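Local coordinates for protein PKS (Streptomyces albus, PDB 4OQJ) that probably acts as a ketosynthase, catalysing the carbon-carbon bond-forming step of polyketide chain extension on acyl carrier proteins in oxazolomycin biosynthesis, at residues Ala219-Ala224 with His371-Ala376; Asp241-Ala246 with Ser396-Ala401; Gly261-Lys266 with Gly380-Ile385; Glu327-Ala332 with Val433-Ile438. All coordinates share one frame; numbering follows the deposited sequence. Where two conformers were deposited one is given.

Contact 1 (Ala219-Ala224 with His371-Ala376); sequences AAHIQA and HLDTAA
The carbonyl oxygen of Leu372 lies 3.2 Å from His221 CB and accepts the backbone hydrogen bond of Ala375 N, 2.9 Å from Leu372 O. That bond closes the tight turn leading into helix 376-390 of this thiolase-type fold, with Ala375 at the N-cap. Against the turn lies the end of strand 214-221. His221 has CG anti to its backbone N (chi1 170°), which swings the imidazole across the Asp373 side chain, nearly at a right angle. A CH-pi contact results: Asp373 CB sits 3.4 Å from the centroid of the His221 ring, 8° off its normal. The carboxylate plane is turned 40° from the ring, and Asp373 OD2 comes to 3.3 Å from His221 CD2. The ring's ND1 is hydrogen-bonded to Gly257 O, which helps fix its rotation. Asp373 is tied back to the turn, its N donating to His371 ND1 over 3.0 Å. His371 belongs to the Asn-Val-Gly-His sequence, where related ketosynthases carry an active-site histidine. Near the start of the strand segment, alanines suit a place where the backbones nearly touch: Ala219 CB rests 3.4 Å from Thr374 O, an oxygen also bonded to Ser196 OG, and Ala219 CB meets Ala375 CB at 4.4 Å.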
loop_
_atom_site.group_PDB
_atom_site.type_symbol
_atom_site.label_atom_id
_atom_site.label_comp_id
_atom_site.label_asym_id
_atom_site.label_seq_id
_atom_site.Cartn_x
_atom_site.Cartn_y
_atom_site.Cartn_z
ATOM N N ALA A 219 12.512 -2.287 0.258
ATOM C CA ALA A 219 12.132 -3.668 0.084
ATOM C C ALA A 219 13.320 -4.553 0.372
ATOM O O ALA A 219 14.463 -4.104 0.279
ATOM C CB ALA A 219 11.613 -3.900 -1.316
ATOM N N ALA A 220 13.051 -5.804 0.739
ATOM C CA ALA A 220 14.110 -6.803 0.965
ATOM C C ALA A 220 13.694 -8.101 0.324
ATOM O O ALA A 220 12.540 -8.478 0.410
ATOM C CB ALA A 220 14.346 -7.025 2.441
ATOM N N HIS A 221 14.629 -8.790 -0.305
ATOM C CA HIS A 221 14.371 -10.136 -0.821
ATOM C C HIS A 221 15.568 -11.002 -0.482
ATOM O O HIS A 221 16.679 -10.761 -0.969
ATOM C CB HIS A 221 14.145 -10.154 -2.327
ATOM C CG HIS A 221 14.108 -11.532 -2.907
ATOM N ND1 HIS A 221 15.183 -12.096 -3.561
ATOM C CD2 HIS A 221 13.131 -12.471 -2.912
ATOM C CE1 HIS A 221 14.866 -13.321 -3.950
ATOM N NE2 HIS A 221 13.627 -13.570 -3.571
ATOM N N ILE A 222 15.357 -11.984 0.379
ATOM C CA ILE A 222 16.445 -12.877 0.779
ATOM C C ILE A 222 15.936 -14.291 0.847
ATOM O O ILE A 222 15.041 -14.597 1.641
ATOM C CB ILE A 222 17.039 -12.512 2.143
ATOM C CG1 ILE A 222 17.492 -11.058 2.163
ATOM C CG2 ILE A 222 18.226 -13.425 2.440
ATOM C CD1 ILE A 222 17.818 -10.551 3.535
ATOM N N GLN A 223 16.496 -15.153 0.009
ATOM C CA GLN A 223 16.150 -16.568 0.035
ATOM C C GLN A 223 16.827 -17.238 1.212
ATOM O O GLN A 223 18.024 -17.043 1.441
ATOM C CB GLN A 223 16.576 -17.252 -1.250
ATOM C CG GLN A 223 16.025 -16.639 -2.501
ATOM C CD GLN A 223 16.700 -17.209 -3.726
ATOM O OE1 GLN A 223 17.930 -17.219 -3.824
ATOM N NE2 GLN A 223 15.902 -17.720 -4.652
ATOM N N ALA A 224 16.077 -18.032 1.965
ATOM C CA ALA A 224 16.662 -18.700 3.117
ATOM C C ALA A 224 17.713 -19.712 2.671
ATOM O O ALA A 224 18.569 -20.084 3.461
ATOM C CB ALA A 224 15.586 -19.383 3.955
ATOM N N HIS A 371 18.496 -10.354 -10.500
ATOM C CA HIS A 371 17.121 -9.946 -10.319
ATOM C C HIS A 371 16.775 -10.050 -8.843
ATOM O O HIS A 371 16.569 -11.151 -8.340
ATOM C CB HIS A 371 16.210 -10.843 -11.181
ATOM C CG HIS A 371 14.790 -10.387 -11.255
ATOM N ND1 HIS A 371 14.200 -9.609 -10.286
ATOM C CD2 HIS A 371 13.833 -10.605 -12.197
ATOM C CE1 HIS A 371 12.944 -9.364 -10.618
ATOM N NE2 HIS A 371 12.696 -9.959 -11.770
ATOM N N LEU A 372 16.706 -8.908 -8.153
ATOM C CA LEU A 372 16.466 -8.895 -6.702
ATOM C C LEU A 372 14.996 -8.996 -6.323
ATOM O O LEU A 372 14.614 -8.725 -5.176
ATOM C CB LEU A 372 17.080 -7.628 -6.089
ATOM C CG LEU A 372 18.527 -7.758 -5.587
ATOM C CD1 LEU A 372 19.393 -8.418 -6.591
ATOM C CD2 LEU A 372 19.115 -6.403 -5.226
ATOM N N ASP A 373 14.169 -9.395 -7.276
ATOM C CA ASP A 373 12.789 -9.761 -6.973
ATOM C C ASP A 373 12.056 -8.570 -6.318
ATOM O O ASP A 373 11.969 -7.511 -6.927
ATOM C CB ASP A 373 12.783 -11.003 -6.088
ATOM C CG ASP A 373 11.432 -11.672 -6.020
ATOM O OD1 ASP A 373 11.057 -12.329 -7.010
ATOM O OD2 ASP A 373 10.759 -11.548 -4.973
ATOM N N THR A 374 11.560 -8.710 -5.090
ATOM C CA THR A 374 10.873 -7.611 -4.410
ATOM C C THR A 374 11.721 -6.339 -4.361
ATOM O O THR A 374 11.196 -5.217 -4.424
ATOM C CB THR A 374 10.503 -8.039 -2.968
ATOM O OG1 THR A 374 10.061 -9.403 -2.977
ATOM C CG2 THR A 374 9.413 -7.157 -2.387
ATOM N N ALA A 375 13.034 -6.521 -4.255
ATOM C CA ALA A 375 13.974 -5.403 -4.141
ATOM C C ALA A 375 14.572 -4.940 -5.464
ATOM O O ALA A 375 15.495 -4.123 -5.476
ATOM C CB ALA A 375 15.105 -5.789 -3.198
ATOM N N ALA A 376 14.088 -5.472 -6.579
ATOM C CA ALA A 376 14.718 -5.180 -7.871
ATOM C C ALA A 376 14.656 -3.695 -8.180
ATOM O O ALA A 376 15.614 -3.118 -8.675
ATOM C CB ALA A 376 14.057 -5.977 -8.984
#

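Contact 2 (Asp241-Ala246 with Ser396-Ala401); sequences DGHCRA and SLCFEA
The guanidinium of Arg245 has His243 CB over one face, displaced toward the rim, and Asp241 OD2 at its edge and in its plane, while Cys398 CB across the contact meets the group obliquely. The imidazole of His243 has the Asp241 carboxyl carbon in plane at its edge, and Cys398 SG approaches that ring obliquely, 5.3 Å from the His243 centroid. Asp241 organises this loop: OD1 accepts from His243 N in an Asx turn, and OD2 forms a salt bridge of 2.7 Å with Arg245 NH2. The long arginine side chain thus offers its aliphatic stem to the other loop, CG lying 3.8 Å from Cys398 CB, while its charged end is held by Asp241 of its own loop. Two waters join the loops. One accepts from Arg245 NH1 and donates to Cys398 O over 2.8 Å; the other accepts from Ser396 OG at 2.7 Å and donates to Ala246 O and Leu397 O, satisfying two carbonyls where the backbones do not pair directly. His243 ND1 is bonded to Glu50. In the ketosynthase fold these are surface-side connections, pinned together beside helix 366-369, where Ala246 and Ser396 both touch Thr367, and strand 413-415, where Ser396 and Phe399 cover Val415.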
loop_
_atom_site.group_PDB
_atom_site.type_symbol
_atom_site.label_atom_id
_atom_site.label_comp_id
_atom_site.label_asym_id
_atom_site.label_seq_id
_atom_site.Cartn_x
_atom_site.Cartn_y
_atom_site.Cartn_z
ATOM N N ASP A 241 23.590 -20.011 -17.454
ATOM C CA ASP A 241 24.982 -19.801 -17.050
ATOM C C ASP A 241 25.164 -18.799 -15.906
ATOM O O ASP A 241 26.288 -18.433 -15.574
ATOM C CB ASP A 241 25.799 -19.332 -18.250
ATOM C CG ASP A 241 25.238 -18.070 -18.888
ATOM O OD1 ASP A 241 24.303 -17.449 -18.318
ATOM O OD2 ASP A 241 25.756 -17.692 -19.961
ATOM N N GLY A 242 24.069 -18.339 -15.311
ATOM C CA GLY A 242 24.161 -17.395 -14.206
ATOM C C GLY A 242 24.439 -15.957 -14.627
ATOM O O GLY A 242 24.558 -15.065 -13.784
ATOM N N HIS A 243 24.561 -15.726 -15.929
ATOM C CA HIS A 243 24.755 -14.379 -16.457
ATOM C C HIS A 243 23.435 -13.819 -16.979
ATOM O O HIS A 243 22.608 -14.553 -17.518
ATOM C CB HIS A 243 25.800 -14.378 -17.572
ATOM C CG HIS A 243 27.154 -14.824 -17.125
ATOM N ND1 HIS A 243 27.982 -14.029 -16.360
ATOM C CD2 HIS A 243 27.826 -15.984 -17.322
ATOM C CE1 HIS A 243 29.103 -14.679 -16.106
ATOM N NE2 HIS A 243 29.034 -15.868 -16.678
ATOM N N CYS A 244 23.262 -12.513 -16.820
ATOM C CA CYS A 244 22.067 -11.808 -17.278
ATOM C C CYS A 244 22.437 -10.854 -18.420
ATOM O O CYS A 244 22.954 -9.754 -18.188
ATOM C CB CYS A 244 21.434 -11.046 -16.111
ATOM S SG CYS A 244 19.971 -10.056 -16.532
ATOM N N ARG A 245 22.176 -11.277 -19.652
ATOM C CA ARG A 245 22.732 -10.579 -20.816
ATOM C C ARG A 245 21.691 -9.666 -21.446
ATOM O O ARG A 245 21.262 -9.880 -22.584
ATOM C CB ARG A 245 23.255 -11.588 -21.839
ATOM C CG ARG A 245 24.199 -12.629 -21.248
ATOM C CD ARG A 245 24.641 -13.654 -22.300
ATOM N NE ARG A 245 25.417 -14.744 -21.708
ATOM C CZ ARG A 245 26.717 -14.678 -21.431
ATOM N NH1 ARG A 245 27.402 -13.574 -21.688
ATOM N NH2 ARG A 245 27.335 -15.719 -20.890
ATOM N N ALA A 246 21.315 -8.627 -20.701
ATOM C CA ALA A 246 20.187 -7.787 -21.063
ATOM C C ALA A 246 20.391 -7.106 -22.413
ATOM O O ALA A 246 21.405 -6.434 -22.638
ATOM C CB ALA A 246 19.937 -6.735 -19.975
ATOM N N SER A 396 26.040 -1.118 -18.869
ATOM C CA SER A 396 25.156 -2.262 -18.759
ATOM C C SER A 396 25.987 -3.452 -19.241
ATOM O O SER A 396 26.599 -3.381 -20.301
ATOM C CB SER A 396 23.896 -2.051 -19.604
ATOM O OG SER A 396 22.891 -2.998 -19.283
ATOM N N LEU A 397 26.047 -4.526 -18.462
ATOM C CA LEU A 397 27.039 -5.576 -18.698
ATOM C C LEU A 397 26.543 -6.701 -19.609
ATOM O O LEU A 397 25.347 -6.820 -19.879
ATOM C CB LEU A 397 27.491 -6.162 -17.352
ATOM C CG LEU A 397 28.053 -5.131 -16.360
ATOM C CD1 LEU A 397 28.576 -5.794 -15.093
ATOM C CD2 LEU A 397 29.137 -4.254 -16.984
ATOM N N CYS A 398 27.493 -7.507 -20.084
ATOM C CA CYS A 398 27.213 -8.669 -20.927
ATOM C C CYS A 398 26.500 -8.288 -22.225
ATOM O O CYS A 398 25.732 -9.081 -22.775
ATOM C CB CYS A 398 26.380 -9.700 -20.152
ATOM S SG CYS A 398 27.157 -10.287 -18.615
ATOM N N PHE A 399 26.754 -7.071 -22.704
ATOM C CA PHE A 399 26.209 -6.614 -23.981
ATOM C C PHE A 399 27.286 -6.582 -25.063
ATOM O O PHE A 399 28.200 -5.766 -25.005
ATOM C CB PHE A 399 25.595 -5.223 -23.862
ATOM C CG PHE A 399 24.929 -4.766 -25.125
ATOM C CD1 PHE A 399 23.678 -5.243 -25.467
ATOM C CD2 PHE A 399 25.563 -3.887 -25.980
ATOM C CE1 PHE A 399 23.062 -4.832 -26.629
ATOM C CE2 PHE A 399 24.958 -3.480 -27.148
ATOM C CZ PHE A 399 23.714 -3.950 -27.477
ATOM N N GLU A 400 27.147 -7.456 -26.052
ATOM C CA GLU A 400 28.150 -7.607 -27.109
ATOM C C GLU A 400 27.574 -7.244 -28.462
ATOM O O GLU A 400 28.247 -6.632 -29.287
ATOM C CB GLU A 400 28.669 -9.036 -27.141
ATOM C CG GLU A 400 29.370 -9.445 -25.857
ATOM C CD GLU A 400 29.650 -10.931 -25.794
ATOM O OE1 GLU A 400 29.448 -11.622 -26.821
ATOM O OE2 GLU A 400 30.068 -11.408 -24.715
ATOM N N ALA A 401 26.325 -7.639 -28.681
ATOM C CA ALA A 401 25.624 -7.338 -29.921
ATOM C C ALA A 401 24.134 -7.289 -29.634
ATOM O O ALA A 401 23.620 -8.144 -28.907
ATOM C CB ALA A 401 25.922 -8.375 -30.979
HETATM O O HOH W 1 26.800 -11.410 -23.774
HETATM O O HOH W 2 23.260 -5.049 -20.980
#

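Contact 3 (Gly261-Lys266 with Gly380-Ile385)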
loop_
_atom_site.group_PDB
_atom_site.type_symbol
_atom_site.label_atom_id
_atom_site.label_comp_id
_atom_site.label_asym_id
_atom_site.label_seq_id
_atom_site.Cartn_x
_atom_site.Cartn_y
_atom_site.Cartn_z
ATOM N N GLY A 261 17.124 -2.599 0.118
ATOM C CA GLY A 261 17.407 -1.201 -0.131
ATOM C C GLY A 261 16.299 -0.327 0.410
ATOM O O GLY A 261 15.164 -0.773 0.582
ATOM N N ALA A 262 16.639 0.922 0.683
ATOM C CA ALA A 262 15.677 1.911 1.154
ATOM C C ALA A 262 16.096 3.325 0.757
ATOM O O ALA A 262 17.291 3.644 0.659
ATOM C CB ALA A 262 15.513 1.810 2.669
ATOM N N VAL A 263 15.096 4.164 0.512
ATOM C CA VAL A 263 15.312 5.581 0.321
ATOM C C VAL A 263 14.473 6.361 1.318
ATOM O O VAL A 263 13.426 5.889 1.768
ATOM C CB VAL A 263 14.971 6.024 -1.120
ATOM C CG1 VAL A 263 15.878 5.317 -2.111
ATOM C CG2 VAL A 263 13.484 5.755 -1.446
ATOM N N VAL A 264 14.956 7.554 1.656
ATOM C CA VAL A 264 14.255 8.487 2.536
ATOM C C VAL A 264 13.815 9.677 1.686
ATOM O O VAL A 264 14.641 10.291 1.010
ATOM C CB VAL A 264 15.162 8.954 3.685
ATOM C CG1 VAL A 264 14.443 9.946 4.611
ATOM C CG2 VAL A 264 15.685 7.767 4.469
ATOM N N LEU A 265 12.517 9.977 1.710
ATOM C CA LEU A 265 11.899 10.950 0.819
ATOM C C LEU A 265 11.306 12.103 1.620
ATOM O O LEU A 265 10.828 11.906 2.737
ATOM C CB LEU A 265 10.807 10.276 -0.018
ATOM C CG LEU A 265 11.282 9.032 -0.784
ATOM C CD1 LEU A 265 10.125 8.343 -1.489
ATOM C CD2 LEU A 265 12.366 9.392 -1.786
ATOM N N LYS A 266 11.342 13.297 1.029
ATOM C CA LYS A 266 10.849 14.524 1.640
ATOM C C LYS A 266 10.519 15.504 0.525
ATOM O O LYS A 266 11.183 15.492 -0.508
ATOM C CB LYS A 266 11.912 15.120 2.571
ATOM C CG LYS A 266 11.477 16.387 3.311
ATOM C CD LYS A 266 12.662 17.045 4.031
ATOM C CE LYS A 266 12.472 17.108 5.519
ATOM N NZ LYS A 266 13.563 17.850 6.235
ATOM N N GLY A 380 17.552 -0.792 -9.018
ATOM C CA GLY A 380 17.448 0.048 -10.211
ATOM C C GLY A 380 17.394 1.549 -9.896
ATOM O O GLY A 380 18.059 2.351 -10.544
ATOM N N LEU A 381 16.591 1.926 -8.902
ATOM C CA LEU A 381 16.432 3.329 -8.533
ATOM C C LEU A 381 17.714 3.878 -7.911
ATOM O O LEU A 381 18.161 4.979 -8.259
ATOM C CB LEU A 381 15.254 3.500 -7.570
ATOM C CG LEU A 381 14.976 4.912 -7.028
ATOM C CD1 LEU A 381 14.811 5.930 -8.149
ATOM C CD2 LEU A 381 13.737 4.889 -6.153
ATOM N N ILE A 382 18.321 3.107 -7.012
ATOM C CA ILE A 382 19.518 3.571 -6.337
ATOM C C ILE A 382 20.674 3.672 -7.325
ATOM O O ILE A 382 21.433 4.610 -7.234
ATOM C CB ILE A 382 19.880 2.686 -5.127
ATOM C CG1 ILE A 382 18.849 2.932 -4.020
ATOM C CG2 ILE A 382 21.278 3.038 -4.592
ATOM C CD1 ILE A 382 18.941 2.001 -2.826
ATOM N N LYS A 383 20.787 2.762 -8.296
ATOM C CA LYS A 383 21.818 2.910 -9.325
ATOM C C LYS A 383 21.628 4.233 -10.035
ATOM O O LYS A 383 22.584 4.955 -10.287
ATOM C CB LYS A 383 21.778 1.761 -10.354
ATOM C CG LYS A 383 22.380 2.099 -11.735
ATOM C CD LYS A 383 22.168 0.954 -12.735
ATOM C CE LYS A 383 22.673 1.330 -14.131
ATOM N NZ LYS A 383 22.398 0.230 -15.057
ATOM N N THR A 384 20.379 4.540 -10.370
ATOM C CA THR A 384 20.073 5.721 -11.169
ATOM C C THR A 384 20.330 6.983 -10.350
ATOM O O THR A 384 20.839 7.973 -10.865
ATOM C CB THR A 384 18.595 5.671 -11.673
ATOM O OG1 THR A 384 18.416 4.500 -12.487
ATOM C CG2 THR A 384 18.242 6.899 -12.482
ATOM N N ILE A 385 20.004 6.942 -9.067
ATOM C CA ILE A 385 20.298 8.072 -8.182
ATOM C C ILE A 385 21.807 8.342 -8.104
ATOM O O ILE A 385 22.233 9.489 -8.161
ATOM C CB ILE A 385 19.738 7.829 -6.766
ATOM C CG1 ILE A 385 18.214 7.911 -6.792
ATOM C CG2 ILE A 385 20.304 8.848 -5.769
ATOM C CD1 ILE A 385 17.543 7.391 -5.530
#
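In the layered thiolase fold of ketosynthases, two beta sheets sandwich a central layer of buried helices, and here helix 376-390 of that layer packs on strand 259-267 of the N-terminal half. Over the segments 261-266 and 380-385 the axes come within 9.4 Å and cross at 56°. The side chains that meet are all apolar, and they are few. Val263 points at the helix, and its CG1 reaches two isoleucines one turn apart, at 4.3 Å from Ile382 CG1 and 4.3 Å from Ile385 CD1. Beta-branched valine suits the extended strand, while the isoleucines are long enough to reach it from the helix. Ile382 places CG1 anti to its carbonyl carbon and continues extended (chi2 172°), which carries its CD1 methyl onto the strand backbone, 4.2 Å from Ala262 O. The same methyl lies 4.5 Å from Gly261 CA, and a side chain on that glycine would point at the helix and crowd the methyl. On the helix, Gly380 O accepts two bonds from Thr384, one from OG1 at 2.9 Å and one from N at 3.2 Å, arriving from opposite faces of the carbonyl plane. The threonine hydroxyl is thereby satisfied inside a buried helix. Around the contact, strand 259-267 lies between strands 214-221 and 23-31, bonded to Ala219 and Ala29, among others. Ile385 extends the helix packing to Leu28 on strand 23-31, and Leu381 also touches Val200 on helix 195-209, whose Ala203, Cys204 and Leu207 receive Leu265 from the strand.

Contact 4 (Glu327-Ala332 with Val433-Ile438); sequences EAHGTA and VSSFGI. With GOL (glycerol), chain D.
His329 and Phe436 cross at a slant, their rings 5.5 Å apart between centroids and their planes at 53°. The nearest side-chain approach is His329 CB to Phe436 CD2, 3.6 Å. With CG anti to its backbone N (chi1 -178°), His329 lays its imidazole against the strand, so that Phe436 N stands over one face near the rim. Both ring nitrogens find polar partners. A water in the ring plane lies 2.9 Å from His329 ND1 and 2.8 Å from Ser435 OG, while NE2 is hydrogen-bonded to glycerol O1 at 2.7 Å. Glycerol O3 in turn donates to Phe436 O. At the other end, Glu327 and Val433 pair in parallel: Ser434 N donates almost straight to Glu327 O, over 2.9 Å at 172°. The side chains of Glu327 and Val433 share one face of the sheet, Glu327 CG lying 4.1 Å from Val433 CG1, after which a bend at chi2 takes the carboxylate to Tyr325, Lys383 and Val365 N. That suits glutamate, apolar along its stem and charged at its tip. The His-Gly-Thr of 329-331 matches the signature that carries one histidine of the Cys-His-His triad in related ketosynthases. Glycerol, probably from crystallisation, also bonds His371 NE2, and Ile438 beside it touches Cys193, in the position of the nucleophilic cysteine of related ketosynthases, consistent with the condensing active site.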
loop_
_atom_site.group_PDB
_atom_site.type_symbol
_atom_site.label_atom_id
_atom_site.label_comp_id
_atom_site.label_asym_id
_atom_site.label_seq_id
_atom_site.Cartn_x
_atom_site.Cartn_y
_atom_site.Cartn_z
ATOM N N GLU A 327 16.613 3.261 -16.898
ATOM C CA GLU A 327 16.940 2.036 -16.207
ATOM C C GLU A 327 15.773 1.091 -16.441
ATOM O O GLU A 327 14.705 1.239 -15.846
ATOM C CB GLU A 327 17.194 2.288 -14.714
ATOM C CG GLU A 327 17.329 1.027 -13.827
ATOM C CD GLU A 327 18.589 0.191 -14.119
ATOM O OE1 GLU A 327 19.510 0.671 -14.817
ATOM O OE2 GLU A 327 18.654 -0.957 -13.634
ATOM N N ALA A 328 16.000 0.142 -17.336
ATOM C CA ALA A 328 15.020 -0.852 -17.731
ATOM C C ALA A 328 14.772 -1.874 -16.636
ATOM O O ALA A 328 15.619 -2.101 -15.775
ATOM C CB ALA A 328 15.485 -1.554 -18.971
ATOM N N HIS A 329 13.597 -2.486 -16.672
ATOM C CA HIS A 329 13.333 -3.650 -15.842
ATOM C C HIS A 329 14.375 -4.716 -16.194
ATOM O O HIS A 329 15.016 -5.305 -15.319
ATOM C CB HIS A 329 11.904 -4.131 -16.081
ATOM C CG HIS A 329 11.515 -5.298 -15.243
ATOM N ND1 HIS A 329 11.562 -5.275 -13.868
ATOM C CD2 HIS A 329 11.068 -6.527 -15.592
ATOM C CE1 HIS A 329 11.162 -6.444 -13.399
ATOM N NE2 HIS A 329 10.860 -7.222 -14.424
ATOM N N GLY A 330 14.539 -4.947 -17.492
ATOM C CA GLY A 330 15.777 -5.498 -18.032
ATOM C C GLY A 330 16.184 -6.887 -17.571
ATOM O O GLY A 330 17.303 -7.081 -17.095
ATOM N N THR A 331 15.304 -7.863 -17.755
ATOM C CA THR A 331 15.543 -9.219 -17.252
ATOM C C THR A 331 16.218 -10.164 -18.248
ATOM O O THR A 331 16.510 -11.315 -17.905
ATOM C CB THR A 331 14.234 -9.865 -16.825
ATOM O OG1 THR A 331 13.319 -9.822 -17.927
ATOM C CG2 THR A 331 13.667 -9.118 -15.644
ATOM N N ALA A 332 16.455 -9.683 -19.468
ATOM C CA ALA A 332 17.187 -10.443 -20.488
ATOM C C ALA A 332 16.473 -11.702 -20.988
ATOM O O ALA A 332 17.124 -12.702 -21.303
ATOM C CB ALA A 332 18.590 -10.823 -19.956
ATOM N N VAL A 433 13.066 5.129 -14.499
ATOM C CA VAL A 433 13.313 3.851 -13.862
ATOM C C VAL A 433 12.050 3.004 -13.918
ATOM O O VAL A 433 11.009 3.407 -13.380
ATOM C CB VAL A 433 13.731 4.027 -12.399
ATOM C CG1 VAL A 433 14.127 2.686 -11.799
ATOM C CG2 VAL A 433 14.847 5.032 -12.282
ATOM N N SER A 434 12.144 1.831 -14.543
ATOM C CA SER A 434 11.004 0.925 -14.687
ATOM C C SER A 434 11.096 -0.299 -13.800
ATOM O O SER A 434 12.177 -0.822 -13.549
ATOM C CB SER A 434 10.883 0.457 -16.137
ATOM O OG SER A 434 10.576 1.545 -16.981
ATOM N N SER A 435 9.943 -0.787 -13.371
ATOM C CA SER A 435 9.860 -2.077 -12.699
ATOM C C SER A 435 8.495 -2.708 -12.969
ATOM O O SER A 435 7.469 -2.110 -12.658
ATOM C CB SER A 435 10.112 -1.903 -11.206
ATOM O OG SER A 435 10.286 -3.150 -10.578
ATOM N N PHE A 436 8.490 -3.914 -13.547
ATOM C CA PHE A 436 7.260 -4.605 -13.931
ATOM C C PHE A 436 7.126 -5.947 -13.219
ATOM O O PHE A 436 7.988 -6.810 -13.336
ATOM C CB PHE A 436 7.221 -4.831 -15.441
ATOM C CG PHE A 436 7.560 -3.613 -16.233
ATOM C CD1 PHE A 436 6.964 -2.397 -15.949
ATOM C CD2 PHE A 436 8.495 -3.670 -17.252
ATOM C CE1 PHE A 436 7.278 -1.269 -16.690
ATOM C CE2 PHE A 436 8.817 -2.535 -17.989
ATOM C CZ PHE A 436 8.213 -1.349 -17.711
ATOM N N GLY A 437 6.046 -6.117 -12.469
ATOM C CA GLY A 437 5.873 -7.312 -11.658
ATOM C C GLY A 437 5.127 -8.471 -12.300
ATOM O O GLY A 437 4.278 -8.287 -13.168
ATOM N N ILE A 438 5.441 -9.684 -11.854
ATOM C CA ILE A 438 4.556 -10.819 -12.085
ATOM C C ILE A 438 3.198 -10.457 -11.491
ATOM O O ILE A 438 3.128 -10.007 -10.360
ATOM C CB ILE A 438 5.087 -12.109 -11.439
ATOM C CG1 ILE A 438 6.408 -12.512 -12.090
ATOM C CG2 ILE A 438 4.071 -13.237 -11.567
ATOM C CD1 ILE A 438 6.300 -12.828 -13.587
HETATM C C1 GOL D . 10.107 -10.822 -13.570
HETATM O O1 GOL D . 10.260 -9.489 -13.148
HETATM C C2 GOL D . 9.436 -10.827 -14.937
HETATM O O2 GOL D . 9.388 -12.138 -15.450
HETATM C C3 GOL D . 8.026 -10.259 -14.862
HETATM O O3 GOL D . 8.006 -8.972 -15.445
HETATM O O HOH W 3 12.735 -3.954 -11.539
#

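From the N terminus, strand 214-221 comes first, and its loop is closed at residues 371-376 by contact 1. Residues 241-246 open contact 2 and 261-266 open contact 3, which closes at 380-385 and lies nested inside the loop that contact 2 completes at 396-401. Segment 327-332 pairs last, with 433-438, so contact 4 crosses the others; contact 1 likewise crosses contacts 2 and 3. Contacts 1 and 3 tie the neighbouring strands 214-221 and 259-267 to helix 376-390 and the turn before it, and contact 4 pairs strands 325-327 and 430-436 beside that helix. Contacts 3 and 4 meet at Thr384 and Val433, 2 and 4 at Ala332 and Cys244, and 1 and 4 at His371 and Thr331.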